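Local coordinates for putative GH105 family protein (Salmonella enterica subsp. enterica serovar Paratyphi A, PDB 3QWT) that is of unknown function but probably hydrolyses unsaturated uronyl-containing glycosides, as characterised members of glycoside hydrolase family 105 do, at residues A[33-37]-A[366-370]; A[73-77]-A[91-96]; A[149-155]-A[164-170]; A[340-344]-A[358-364]. One frame throughout, in Å; residues are numbered along the deposited sequence.

Contact 1: residues A[33-37]-A[366-370]; sequences VTHNL and QAMAM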
loop_
_atom_site.group_PDB
_atom_site.type_symbol
_atom_site.label_atom_id
_atom_site.label_comp_id
_atom_site.label_asym_id
_atom_site.label_seq_id
_atom_site.Cartn_x
_atom_site.Cartn_y
_atom_site.Cartn_z
ATOM N N VAL A 33 10.820 24.729 -42.829
ATOM C CA VAL A 33 9.478 24.178 -42.873
ATOM C C VAL A 33 8.555 24.942 -41.917
ATOM O O VAL A 33 7.385 25.183 -42.215
ATOM C CB VAL A 33 9.538 22.664 -42.559
ATOM C CG1 VAL A 33 8.166 22.084 -42.251
ATOM C CG2 VAL A 33 10.192 21.932 -43.733
ATOM N N THR A 34 9.094 25.350 -40.776
ATOM C CA THR A 34 8.321 26.100 -39.793
ATOM C C THR A 34 8.015 27.485 -40.328
ATOM O O THR A 34 6.894 27.970 -40.208
ATOM C CB THR A 34 9.072 26.208 -38.456
ATOM O OG1 THR A 34 9.288 24.893 -37.943
ATOM C CG2 THR A 34 8.267 26.997 -37.436
ATOM N N HIS A 35 9.018 28.106 -40.937
ATOM C CA HIS A 35 8.867 29.451 -41.469
ATOM C C HIS A 35 7.779 29.466 -42.534
ATOM O O HIS A 35 6.960 30.387 -42.606
ATOM C CB HIS A 35 10.186 29.956 -42.052
ATOM C CG HIS A 35 10.123 31.374 -42.530
ATOM N ND1 HIS A 35 9.992 31.706 -43.864
ATOM C CD2 HIS A 35 10.147 32.543 -41.852
ATOM C CE1 HIS A 35 9.945 33.017 -43.983
ATOM N NE2 HIS A 35 10.040 33.551 -42.778
ATOM N N ASN A 36 7.771 28.423 -43.350
ATOM C CA ASN A 36 6.741 28.253 -44.360
ATOM C C ASN A 36 5.331 28.189 -43.734
ATOM O O ASN A 36 4.443 28.967 -44.084
ATOM C CB ASN A 36 7.052 27.000 -45.197
ATOM C CG ASN A 36 6.378 27.020 -46.549
ATOM O OD1 ASN A 36 5.272 26.515 -46.702
ATOM N ND2 ASN A 36 7.048 27.603 -47.545
ATOM N N LEU A 37 5.144 27.275 -42.788
ATOM C CA LEU A 37 3.854 27.082 -42.119
ATOM C C LEU A 37 3.190 28.376 -41.652
ATOM O O LEU A 37 2.069 28.679 -42.053
ATOM C CB LEU A 37 4.020 26.135 -40.926
ATOM C CG LEU A 37 2.804 25.414 -40.334
ATOM C CD1 LEU A 37 3.256 24.447 -39.228
ATOM C CD2 LEU A 37 1.751 26.368 -39.798
ATOM N N GLN A 366 3.140 20.683 -43.287
ATOM C CA GLN A 366 4.385 21.144 -42.685
ATOM C C GLN A 366 4.639 20.471 -41.333
ATOM O O GLN A 366 5.763 20.089 -41.005
ATOM C CB GLN A 366 4.332 22.658 -42.470
ATOM C CG GLN A 366 3.924 23.466 -43.701
ATOM C CD GLN A 366 4.815 23.195 -44.887
ATOM O OE1 GLN A 366 4.368 22.669 -45.911
ATOM N NE2 GLN A 366 6.089 23.544 -44.755
ATOM N N ALA A 367 3.595 20.347 -40.533
ATOM C CA ALA A 367 3.788 19.856 -39.179
ATOM C C ALA A 367 4.227 18.405 -39.223
ATOM O O ALA A 367 5.175 18.010 -38.550
ATOM C CB ALA A 367 2.525 20.030 -38.337
HETATM N N MSE A 368 3.554 17.618 -40.048
HETATM C CA MSE A 368 3.897 16.201 -40.137
HETATM C C MSE A 368 5.330 16.007 -40.645
HETATM O O MSE A 368 6.061 15.154 -40.149
HETATM C CB MSE A 368 2.854 15.444 -40.958
HETATM C CG MSE A 368 1.521 15.387 -40.222
HETATM SE SE MSE A 368 0.006 15.132 -41.406
HETATM C CE MSE A 368 -0.068 13.171 -41.338
ATOM N N ALA A 369 5.754 16.835 -41.594
ATOM C CA ALA A 369 7.156 16.804 -41.977
ATOM C C ALA A 369 8.040 16.985 -40.740
ATOM O O ALA A 369 9.030 16.278 -40.569
ATOM C CB ALA A 369 7.465 17.859 -43.026
HETATM N N MSE A 370 7.689 17.915 -39.860
HETATM C CA MSE A 370 8.582 18.144 -38.735
HETATM C C MSE A 370 8.441 17.076 -37.675
HETATM O O MSE A 370 9.400 16.764 -36.978
HETATM C CB MSE A 370 8.515 19.585 -38.182
HETATM C CG MSE A 370 7.196 20.068 -37.611
HETATM SE SE MSE A 370 7.213 22.051 -37.444
HETATM C CE MSE A 370 6.240 22.453 -39.065
#
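The carbonyl oxygen V33 O is gripped by two donors at once: L37 N, through the ordinary helical bond of 3.1 Å, and Q366 NE2, which reaches across from the other helix to 3.3 Å. The second bond is nearly straight, 169° at the hydrogen. It lies in the plane of the V33 carbonyl, on a lone pair, and also in the plane of the Q366 amide, so both groups use their natural directions. A bend at chi2 (-56°) angles the Q366 chain so that its amide faces V33. The rest of that amide is also held, with OE1 accepting from L338 N and NE2 shared with G336 O; its rotation is therefore fixed from several sides.

Apolar groups fill the interface around this bond. The L37 and Q366 side chains lie alongside each other, pointing opposite ways, L37 CG lying 3.8 Å from Q366 CB. The selenomethionine M370 is bent at chi3 and brings its CE between two branches, 3.7 Å from V33 CG1 and 3.6 Å from L37 CD1, while its selenium rests 3.6 Å from T34 OG1. That hydroxyl is hydrogen-bonded to I30 O within its own helix.

The two helical segments run almost antiparallel at 162°, their axes 9.5 Å apart at closest approach. Helix 23-37, near the start of the chain, is thus joined to helix 363-377, near its end, while helix 67-83 covers both through M76, and helix 86-102 presses on T34 with M88 and I91.

Contact 2: residues A[73-77]-A[91-96]; sequences LYGMY and IIDDWF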
loop_
_atom_site.group_PDB
_atom_site.type_symbol
_atom_site.label_atom_id
_atom_site.label_comp_id
_atom_site.label_asym_id
_atom_site.label_seq_id
_atom_site.Cartn_x
_atom_site.Cartn_y
_atom_site.Cartn_z
ATOM N N LEU A 73 0.557 22.630 -34.268
ATOM C CA LEU A 73 1.129 22.910 -32.954
ATOM C C LEU A 73 1.855 21.681 -32.377
ATOM O O LEU A 73 2.862 21.807 -31.684
ATOM C CB LEU A 73 0.050 23.414 -31.976
ATOM C CG LEU A 73 -0.648 24.749 -32.325
ATOM C CD1 LEU A 73 -2.054 24.815 -31.720
ATOM C CD2 LEU A 73 0.179 25.972 -31.893
ATOM N N TYR A 74 1.340 20.492 -32.655
ATOM C CA TYR A 74 1.913 19.282 -32.063
ATOM C C TYR A 74 3.289 18.995 -32.670
ATOM O O TYR A 74 4.255 18.702 -31.960
ATOM C CB TYR A 74 0.960 18.112 -32.271
ATOM C CG TYR A 74 1.270 16.872 -31.485
ATOM C CD1 TYR A 74 1.554 16.938 -30.130
ATOM C CD2 TYR A 74 1.239 15.623 -32.093
ATOM C CE1 TYR A 74 1.820 15.797 -29.404
ATOM C CE2 TYR A 74 1.499 14.479 -31.381
ATOM C CZ TYR A 74 1.790 14.568 -30.029
ATOM O OH TYR A 74 2.049 13.426 -29.307
ATOM N N GLY A 75 3.381 19.106 -33.992
ATOM C CA GLY A 75 4.653 18.944 -34.670
ATOM C C GLY A 75 5.686 19.920 -34.131
ATOM O O GLY A 75 6.808 19.539 -33.815
HETATM N N MSE A 76 5.302 21.187 -34.023
HETATM C CA MSE A 76 6.157 22.194 -33.398
HETATM C C MSE A 76 6.534 21.794 -31.977
HETATM O O MSE A 76 7.703 21.899 -31.582
HETATM C CB MSE A 76 5.451 23.550 -33.363
HETATM C CG MSE A 76 5.312 24.212 -34.719
HETATM SE SE MSE A 76 4.483 25.989 -34.566
HETATM C CE MSE A 76 4.319 26.390 -36.467
ATOM N N TYR A 77 5.547 21.343 -31.203
ATOM C CA TYR A 77 5.813 21.016 -29.807
ATOM C C TYR A 77 6.902 19.959 -29.746
ATOM O O TYR A 77 7.860 20.088 -28.992
ATOM C CB TYR A 77 4.571 20.541 -29.043
ATOM C CG TYR A 77 4.942 20.221 -27.619
ATOM C CD1 TYR A 77 5.219 21.244 -26.723
ATOM C CD2 TYR A 77 5.095 18.905 -27.189
ATOM C CE1 TYR A 77 5.612 20.971 -25.421
ATOM C CE2 TYR A 77 5.494 18.622 -25.878
ATOM C CZ TYR A 77 5.747 19.667 -25.006
ATOM O OH TYR A 77 6.138 19.423 -23.713
ATOM N N ILE A 91 6.171 30.724 -30.902
ATOM C CA ILE A 91 5.144 30.512 -31.923
ATOM C C ILE A 91 3.918 29.783 -31.350
ATOM O O ILE A 91 2.769 30.152 -31.618
ATOM C CB ILE A 91 5.709 29.739 -33.147
ATOM C CG1 ILE A 91 6.715 30.605 -33.910
ATOM C CG2 ILE A 91 4.590 29.314 -34.079
ATOM C CD1 ILE A 91 7.455 29.863 -35.033
ATOM N N ILE A 92 4.165 28.759 -30.544
ATOM C CA ILE A 92 3.075 28.023 -29.898
ATOM C C ILE A 92 2.267 28.891 -28.934
ATOM O O ILE A 92 1.033 29.021 -29.057
ATOM C CB ILE A 92 3.613 26.817 -29.141
ATOM C CG1 ILE A 92 4.096 25.761 -30.136
ATOM C CG2 ILE A 92 2.554 26.250 -28.183
ATOM C CD1 ILE A 92 5.063 24.757 -29.520
ATOM N N ASP A 93 2.962 29.493 -27.974
ATOM C CA ASP A 93 2.283 30.328 -26.992
ATOM C C ASP A 93 1.533 31.488 -27.657
ATOM O O ASP A 93 0.405 31.817 -27.263
ATOM C CB ASP A 93 3.261 30.826 -25.930
ATOM C CG ASP A 93 3.831 29.692 -25.082
ATOM O OD1 ASP A 93 3.372 28.526 -25.226
ATOM O OD2 ASP A 93 4.743 29.974 -24.274
ATOM N N ASP A 94 2.146 32.085 -28.681
ATOM C CA ASP A 94 1.501 33.166 -29.416
ATOM C C ASP A 94 0.201 32.705 -30.078
ATOM O O ASP A 94 -0.807 33.393 -29.996
ATOM C CB ASP A 94 2.442 33.774 -30.463
ATOM C CG ASP A 94 3.538 34.623 -29.846
ATOM O OD1 ASP A 94 3.434 34.967 -28.649
ATOM O OD2 ASP A 94 4.503 34.946 -30.572
ATOM N N TRP A 95 0.221 31.555 -30.746
ATOM C CA TRP A 95 -1.000 31.075 -31.369
ATOM C C TRP A 95 -2.112 30.981 -30.334
ATOM O O TRP A 95 -3.244 31.411 -30.577
ATOM C CB TRP A 95 -0.797 29.710 -32.014
ATOM C CG TRP A 95 -1.972 29.271 -32.841
ATOM C CD1 TRP A 95 -2.148 29.480 -34.187
ATOM C CD2 TRP A 95 -3.128 28.547 -32.394
ATOM N NE1 TRP A 95 -3.331 28.931 -34.595
ATOM C CE2 TRP A 95 -3.958 28.351 -33.524
ATOM C CE3 TRP A 95 -3.543 28.038 -31.153
ATOM C CZ2 TRP A 95 -5.180 27.669 -33.454
ATOM C CZ3 TRP A 95 -4.758 27.357 -31.084
ATOM C CH2 TRP A 95 -5.560 27.176 -32.232
ATOM N N PHE A 96 -1.798 30.397 -29.187
ATOM C CA PHE A 96 -2.796 30.263 -28.134
ATOM C C PHE A 96 -3.276 31.610 -27.612
ATOM O O PHE A 96 -4.468 31.807 -27.419
ATOM C CB PHE A 96 -2.289 29.392 -26.983
ATOM C CG PHE A 96 -2.357 27.925 -27.275
ATOM C CD1 PHE A 96 -3.566 27.332 -27.590
ATOM C CD2 PHE A 96 -1.216 27.141 -27.247
ATOM C CE1 PHE A 96 -3.644 25.984 -27.878
ATOM C CE2 PHE A 96 -1.286 25.789 -27.526
ATOM C CZ PHE A 96 -2.501 25.214 -27.843
#
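I91 opens the contact by setting its CG2 branch against the selenium of selenomethionine M76, a tight approach of 3.4 Å between I91 CG2 and M76 SE. The M76 chain is fully extended beyond CG, with chi2 and chi3 near 180°, and this stretch is what carries its selenium and CE across the gap; the two side chains meet at about a right angle.

I92 comes next and works through the far end of its chain. Its CD1 reaches the other helix 3.8 Å from Y77 CA and 4.0 Å from M76 CB, lying near the plane of the Y77 ring at its edge. The backbones are nearest here, with L73 CA 6.3 Å from I92 CA.

At W95 the indole turns one face to L73. The methyl L73 CD1 stands 3.9 Å from the centroid of the six-membered ring of W95, only 22° off the normal, a CH-pi contact displaced toward the rim, and L73 CD2 lies beside W95 CB. R99 is a further partner of this indole, through a cation-pi contact. F96 follows with its CZ 3.9 Å from the same L73 CD1, so that a single methyl is shared by two aromatic residues.

Not one hydrogen bond crosses between these roughly antiparallel segments (151°). Charge is handled away from the interface, where D93 pairs with R89 and R121 and D94 with K90. Cohesion between helix 67-83 and helix 86-102 here therefore probably rests on dispersion and the exclusion of water, between branched chains, selenium and a ring face.

Contact 3: residues A[149-155]-A[164-170]; sequences DHGGMQH and QQMWDDT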
loop_
_atom_site.group_PDB
_atom_site.type_symbol
_atom_site.label_atom_id
_atom_site.label_comp_id
_atom_site.label_asym_id
_atom_site.label_seq_id
_atom_site.Cartn_x
_atom_site.Cartn_y
_atom_site.Cartn_z
ATOM N N ASP A 149 -24.088 4.876 -31.695
ATOM C CA ASP A 149 -24.324 3.569 -31.105
ATOM C C ASP A 149 -23.071 3.116 -30.371
ATOM O O ASP A 149 -21.947 3.401 -30.806
ATOM C CB ASP A 149 -24.608 2.535 -32.211
ATOM C CG ASP A 149 -25.956 2.740 -32.898
ATOM O OD1 ASP A 149 -26.609 3.788 -32.681
ATOM O OD2 ASP A 149 -26.355 1.844 -33.670
ATOM N N HIS A 150 -23.270 2.392 -29.274
ATOM C CA HIS A 150 -22.173 1.786 -28.531
ATOM C C HIS A 150 -21.211 2.853 -28.039
ATOM O O HIS A 150 -20.035 2.588 -27.826
ATOM C CB HIS A 150 -21.451 0.750 -29.401
ATOM C CG HIS A 150 -22.314 -0.406 -29.785
ATOM N ND1 HIS A 150 -22.831 -1.285 -28.854
ATOM C CD2 HIS A 150 -22.762 -0.831 -30.993
ATOM C CE1 HIS A 150 -23.558 -2.201 -29.472
ATOM N NE2 HIS A 150 -23.527 -1.955 -30.771
ATOM N N GLY A 151 -21.730 4.066 -27.880
ATOM C CA GLY A 151 -20.985 5.141 -27.266
ATOM C C GLY A 151 -19.715 5.474 -28.009
ATOM O O GLY A 151 -18.754 5.962 -27.421
ATOM N N GLY A 152 -19.704 5.209 -29.312
ATOM C CA GLY A 152 -18.590 5.630 -30.137
ATOM C C GLY A 152 -18.601 7.137 -30.283
ATOM O O GLY A 152 -19.661 7.760 -30.353
HETATM N N MSE A 153 -17.423 7.739 -30.311
HETATM C CA MSE A 153 -17.338 9.173 -30.552
HETATM C C MSE A 153 -17.751 9.501 -31.987
HETATM O O MSE A 153 -17.219 8.934 -32.949
HETATM C CB MSE A 153 -15.939 9.679 -30.266
HETATM C CG MSE A 153 -15.636 9.678 -28.778
HETATM SE SE MSE A 153 -14.029 10.685 -28.421
HETATM C CE MSE A 153 -14.312 11.068 -26.529
ATOM N N GLN A 154 -18.723 10.394 -32.128
ATOM C CA GLN A 154 -19.215 10.734 -33.449
ATOM C C GLN A 154 -18.301 11.792 -34.047
ATOM O O GLN A 154 -17.989 12.784 -33.389
ATOM C CB GLN A 154 -20.653 11.232 -33.374
ATOM C CG GLN A 154 -21.229 11.661 -34.709
ATOM C CD GLN A 154 -22.707 11.925 -34.608
ATOM O OE1 GLN A 154 -23.494 11.035 -34.249
ATOM N NE2 GLN A 154 -23.100 13.157 -34.901
ATOM N N HIS A 155 -17.841 11.570 -35.276
ATOM C CA HIS A 155 -16.941 12.533 -35.899
ATOM C C HIS A 155 -17.686 13.807 -36.300
ATOM O O HIS A 155 -17.838 14.093 -37.491
ATOM C CB HIS A 155 -16.209 11.930 -37.105
ATOM C CG HIS A 155 -15.074 12.774 -37.598
ATOM N ND1 HIS A 155 -13.814 12.728 -37.034
ATOM C CD2 HIS A 155 -15.010 13.700 -38.583
ATOM C CE1 HIS A 155 -13.021 13.577 -37.665
ATOM N NE2 HIS A 155 -13.722 14.181 -38.607
ATOM N N GLN A 164 -24.025 9.405 -36.613
ATOM C CA GLN A 164 -23.704 7.976 -36.559
ATOM C C GLN A 164 -22.370 7.555 -37.189
ATOM O O GLN A 164 -22.118 6.363 -37.325
ATOM C CB GLN A 164 -24.834 7.159 -37.194
ATOM C CG GLN A 164 -26.116 7.152 -36.391
ATOM C CD GLN A 164 -26.032 6.259 -35.168
ATOM O OE1 GLN A 164 -25.012 6.210 -34.480
ATOM N NE2 GLN A 164 -27.106 5.535 -34.899
ATOM N N GLN A 165 -21.526 8.513 -37.573
ATOM C CA GLN A 165 -20.252 8.185 -38.231
ATOM C C GLN A 165 -19.062 8.212 -37.275
ATOM O O GLN A 165 -19.002 9.060 -36.358
ATOM C CB GLN A 165 -19.946 9.159 -39.376
ATOM C CG GLN A 165 -20.936 9.183 -40.515
ATOM C CD GLN A 165 -20.507 10.177 -41.596
ATOM O OE1 GLN A 165 -19.320 10.471 -41.735
ATOM N NE2 GLN A 165 -21.468 10.697 -42.355
HETATM N N MSE A 166 -18.119 7.296 -37.520
HETATM C CA MSE A 166 -16.821 7.255 -36.835
HETATM C C MSE A 166 -15.701 7.310 -37.883
HETATM O O MSE A 166 -15.752 6.595 -38.887
HETATM C CB MSE A 166 -16.695 5.986 -35.988
HETATM C CG MSE A 166 -17.660 5.919 -34.804
HETATM SE SE MSE A 166 -17.547 4.306 -33.670
HETATM C CE MSE A 166 -15.752 4.528 -32.880
ATOM N N TRP A 167 -14.702 8.162 -37.669
ATOM C CA TRP A 167 -13.598 8.275 -38.633
ATOM C C TRP A 167 -12.251 7.975 -37.991
ATOM O O TRP A 167 -12.077 8.184 -36.784
ATOM C CB TRP A 167 -13.511 9.695 -39.214
ATOM C CG TRP A 167 -14.721 10.191 -39.936
ATOM C CD1 TRP A 167 -15.976 9.675 -39.889
ATOM C CD2 TRP A 167 -14.780 11.320 -40.815
ATOM N NE1 TRP A 167 -16.819 10.416 -40.683
ATOM C CE2 TRP A 167 -16.111 11.435 -41.256
ATOM C CE3 TRP A 167 -13.836 12.243 -41.267
ATOM C CZ2 TRP A 167 -16.526 12.436 -42.145
ATOM C CZ3 TRP A 167 -14.249 13.245 -42.141
ATOM C CH2 TRP A 167 -15.583 13.326 -42.575
ATOM N N ASP A 168 -11.286 7.541 -38.804
ATOM C CA ASP A 168 -9.892 7.470 -38.356
ATOM C C ASP A 168 -9.461 8.740 -37.592
ATOM O O ASP A 168 -8.887 8.662 -36.518
ATOM C CB ASP A 168 -8.952 7.327 -39.550
ATOM C CG ASP A 168 -9.311 6.145 -40.463
ATOM O OD1 ASP A 168 -10.141 5.295 -40.090
ATOM O OD2 ASP A 168 -8.746 6.066 -41.564
ATOM N N ASP A 169 -9.721 9.892 -38.205
ATOM C CA ASP A 169 -9.187 11.176 -37.792
ATOM C C ASP A 169 -9.532 11.476 -36.318
ATOM O O ASP A 169 -8.798 12.170 -35.613
ATOM C CB ASP A 169 -9.720 12.293 -38.720
ATOM C CG ASP A 169 -9.503 11.984 -40.233
ATOM O OD1 ASP A 169 -8.744 12.716 -40.916
ATOM O OD2 ASP A 169 -10.096 11.009 -40.747
ATOM N N THR A 170 -10.655 10.952 -35.856
ATOM C CA THR A 170 -11.062 11.170 -34.483
ATOM C C THR A 170 -9.945 10.750 -33.549
ATOM O O THR A 170 -9.759 11.370 -32.523
ATOM C CB THR A 170 -12.337 10.402 -34.156
ATOM O OG1 THR A 170 -13.376 10.836 -35.036
ATOM C CG2 THR A 170 -12.767 10.633 -32.719
HETATM O O HOH W 1 -14.889 8.880 -34.651
#
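H155 and W167 lie flat on each other in an offset stack, the imidazole over the six-membered ring of the indole with centroids 4.1 Å apart and planes only 10° from parallel. Each ring also receives a methylene: H155 CB sits over the five-membered ring of W167, and W167 CB lies over the imidazole. Turning is further restricted at the rims. T170 OG1 meets H155 ND1 at 2.8 Å near the imidazole plane, and W167 NE1 donates in its own ring plane to Q165 OE1 at 2.7 Å.

At the other end of the contact, where both segments begin, the D149 carboxylate and Q164 amide planes stand 75° apart. Q164 NE2 donates to D149 OD1 at 2.9 Å, coming from above the carboxylate plane, while Q164 OE1 takes the backbone D149 N on a lone pair. Fully extended, the Q154 side chain presents OE1 to Q164 N at 2.9 Å, with the donor well above the amide plane, and H155 N binds Q165 O. A water donates to M153 O and accepts from W167 N.

Strand 165-167, which pairs antiparallel with 216-218, thus carries the indole that supports H155, and a type I turn from W167 to T170 leads into helix 170-184. H155 NE2 binds a glycerol, probably from crystallisation, which is consistent with a pocket of the kind formed by loops at one end of an alpha/alpha toroid.

Contact 4: residues A[340-344]-A[358-364]; sequences QTSFG and PLTSMPY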
loop_
_atom_site.group_PDB
_atom_site.type_symbol
_atom_site.label_atom_id
_atom_site.label_comp_id
_atom_site.label_asym_id
_atom_site.label_seq_id
_atom_site.Cartn_x
_atom_site.Cartn_y
_atom_site.Cartn_z
ATOM N N GLN A 340 3.864 17.387 -52.125
ATOM C CA GLN A 340 2.636 16.657 -52.446
ATOM C C GLN A 340 1.635 16.517 -51.284
ATOM O O GLN A 340 1.239 15.407 -50.927
ATOM C CB GLN A 340 2.988 15.272 -52.974
ATOM C CG GLN A 340 3.651 15.287 -54.314
ATOM C CD GLN A 340 2.649 15.167 -55.441
ATOM O OE1 GLN A 340 1.994 14.135 -55.602
ATOM N NE2 GLN A 340 2.519 16.225 -56.226
ATOM N N THR A 341 1.220 17.635 -50.703
ATOM C CA THR A 341 0.202 17.619 -49.662
ATOM C C THR A 341 -1.213 17.727 -50.258
ATOM O O THR A 341 -1.463 18.577 -51.109
ATOM C CB THR A 341 0.411 18.790 -48.682
ATOM O OG1 THR A 341 1.734 18.734 -48.128
ATOM C CG2 THR A 341 -0.644 18.766 -47.573
ATOM N N SER A 342 -2.132 16.873 -49.808
ATOM C CA SER A 342 -3.540 16.949 -50.216
ATOM C C SER A 342 -4.344 17.776 -49.225
ATOM O O SER A 342 -4.091 17.752 -48.017
ATOM C CB SER A 342 -4.178 15.555 -50.349
ATOM O OG SER A 342 -4.303 14.897 -49.085
ATOM N N PHE A 343 -5.321 18.500 -49.754
ATOM C CA PHE A 343 -6.147 19.412 -48.983
ATOM C C PHE A 343 -7.072 18.621 -48.071
ATOM O O PHE A 343 -7.166 17.403 -48.190
ATOM C CB PHE A 343 -6.946 20.307 -49.931
ATOM C CG PHE A 343 -7.839 21.280 -49.230
ATOM C CD1 PHE A 343 -7.303 22.262 -48.412
ATOM C CD2 PHE A 343 -9.216 21.208 -49.378
ATOM C CE1 PHE A 343 -8.127 23.162 -47.756
ATOM C CE2 PHE A 343 -10.044 22.101 -48.725
ATOM C CZ PHE A 343 -9.498 23.085 -47.916
ATOM N N GLY A 344 -7.742 19.311 -47.153
ATOM C CA GLY A 344 -8.647 18.653 -46.227
ATOM C C GLY A 344 -9.531 17.672 -46.963
ATOM O O GLY A 344 -10.103 18.014 -48.008
ATOM N N PRO A 358 -7.718 18.057 -54.228
ATOM C CA PRO A 358 -6.717 19.059 -54.622
ATOM C C PRO A 358 -5.445 19.016 -53.772
ATOM O O PRO A 358 -5.498 18.723 -52.562
ATOM C CB PRO A 358 -7.434 20.385 -54.367
ATOM C CG PRO A 358 -8.872 20.049 -54.279
ATOM C CD PRO A 358 -8.960 18.681 -53.739
ATOM N N LEU A 359 -4.316 19.330 -54.402
ATOM C CA LEU A 359 -3.032 19.399 -53.711
ATOM C C LEU A 359 -2.695 20.827 -53.285
ATOM O O LEU A 359 -2.915 21.770 -54.043
ATOM C CB LEU A 359 -1.931 18.845 -54.611
ATOM C CG LEU A 359 -2.147 17.401 -55.052
ATOM C CD1 LEU A 359 -1.270 17.042 -56.237
ATOM C CD2 LEU A 359 -1.905 16.445 -53.894
ATOM N N THR A 360 -2.159 20.998 -52.082
ATOM C CA THR A 360 -1.856 22.344 -51.586
ATOM C C THR A 360 -1.221 22.296 -50.200
ATOM O O THR A 360 -1.450 21.360 -49.443
ATOM C CB THR A 360 -3.126 23.230 -51.510
ATOM O OG1 THR A 360 -2.759 24.590 -51.231
ATOM C CG2 THR A 360 -4.069 22.722 -50.414
ATOM N N SER A 361 -0.444 23.322 -49.870
ATOM C CA SER A 361 0.283 23.370 -48.616
ATOM C C SER A 361 -0.657 23.549 -47.417
ATOM O O SER A 361 -1.643 24.265 -47.501
ATOM C CB SER A 361 1.307 24.500 -48.671
ATOM O OG SER A 361 0.678 25.739 -48.959
HETATM N N MSE A 362 -0.363 22.887 -46.304
HETATM C CA MSE A 362 -1.243 22.980 -45.142
HETATM C C MSE A 362 -0.466 22.904 -43.842
HETATM O O MSE A 362 0.624 22.341 -43.795
HETATM C CB MSE A 362 -2.311 21.878 -45.181
HETATM C CG MSE A 362 -3.194 21.955 -46.422
HETATM SE SE MSE A 362 -4.444 23.455 -46.278
HETATM C CE MSE A 362 -5.801 22.545 -45.205
ATOM N N PRO A 363 -1.018 23.499 -42.777
ATOM C CA PRO A 363 -0.392 23.395 -41.454
ATOM C C PRO A 363 0.005 21.950 -41.129
ATOM O O PRO A 363 1.125 21.708 -40.695
ATOM C CB PRO A 363 -1.497 23.881 -40.512
ATOM C CG PRO A 363 -2.262 24.867 -41.335
ATOM C CD PRO A 363 -2.230 24.335 -42.760
ATOM N N TYR A 364 -0.886 20.996 -41.361
ATOM C CA TYR A 364 -0.574 19.601 -41.051
ATOM C C TYR A 364 0.485 19.006 -41.986
ATOM O O TYR A 364 1.258 18.133 -41.582
ATOM C CB TYR A 364 -1.837 18.749 -41.059
ATOM C CG TYR A 364 -2.606 18.799 -42.352
ATOM C CD1 TYR A 364 -2.266 17.975 -43.417
ATOM C CD2 TYR A 364 -3.688 19.657 -42.504
ATOM C CE1 TYR A 364 -2.981 18.010 -44.608
ATOM C CE2 TYR A 364 -4.412 19.697 -43.684
ATOM C CZ TYR A 364 -4.053 18.876 -44.737
ATOM O OH TYR A 364 -4.777 18.922 -45.914
#
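T341 and T360 make one of the two backbone bonds that tie the loop 340-344 to 358-364: T360 N donates to T341 O at 2.7 Å. F343 N completes the pair, reaching P358 O at 2.8 Å. Together they flank S342 and L359 as a non-hydrogen-bonded antiparallel pair, and L359 CA and S342 CA add weaker C-H...O contacts to the same two acceptors.

S342 O, which takes no part in the bridge bonds, accepts from the phenol: Y364 OH donates to it at a short 2.5 Å, in the carbonyl plane and on a lone pair. With chi1 at 57°, the Y364 ring turns its edge and hydroxyl to the loop, while M362 CB lies over one face, and W67 stacks on the ring. Selenomethionine M362 also brings its selenium to the edge of the F343 ring, 5.0 Å from the centroid, a Met-aromatic contact.

Several further polar atoms find partners beyond the two segments. S342 N is bound by E293 and S342 OG by R232, T341 OG1 goes to L338 O, and K60 serves both T360 OG1 and S361 O.

Structurally this is a single isolated antiparallel beta bridge between two loops, pinning the approach to helix 363-377 in the alpha/alpha toroid.

How the contacts relate
Contact 1 encloses the others along the chain, since 33-37 and 366-370 lie near its two ends, and contacts 2, 3 and 4 follow one another in series between them. Contacts 1 and 2 touch directly, L37 and M370 packing on M76, with centres about 12 Å apart. Contact 4 is equally near contact 1, by centres, and shares helix 363-377 with it. Contact 3 lies on the opposite side of the chain's centre from contact 1, about 29 Å away by centres and about 24 Å from contact 4, and touches none of them. Helix packing thus joins first and last helices, consistent with closure of an alpha/alpha toroid, while contacts 3 and 4 lie in or next to its connecting loops.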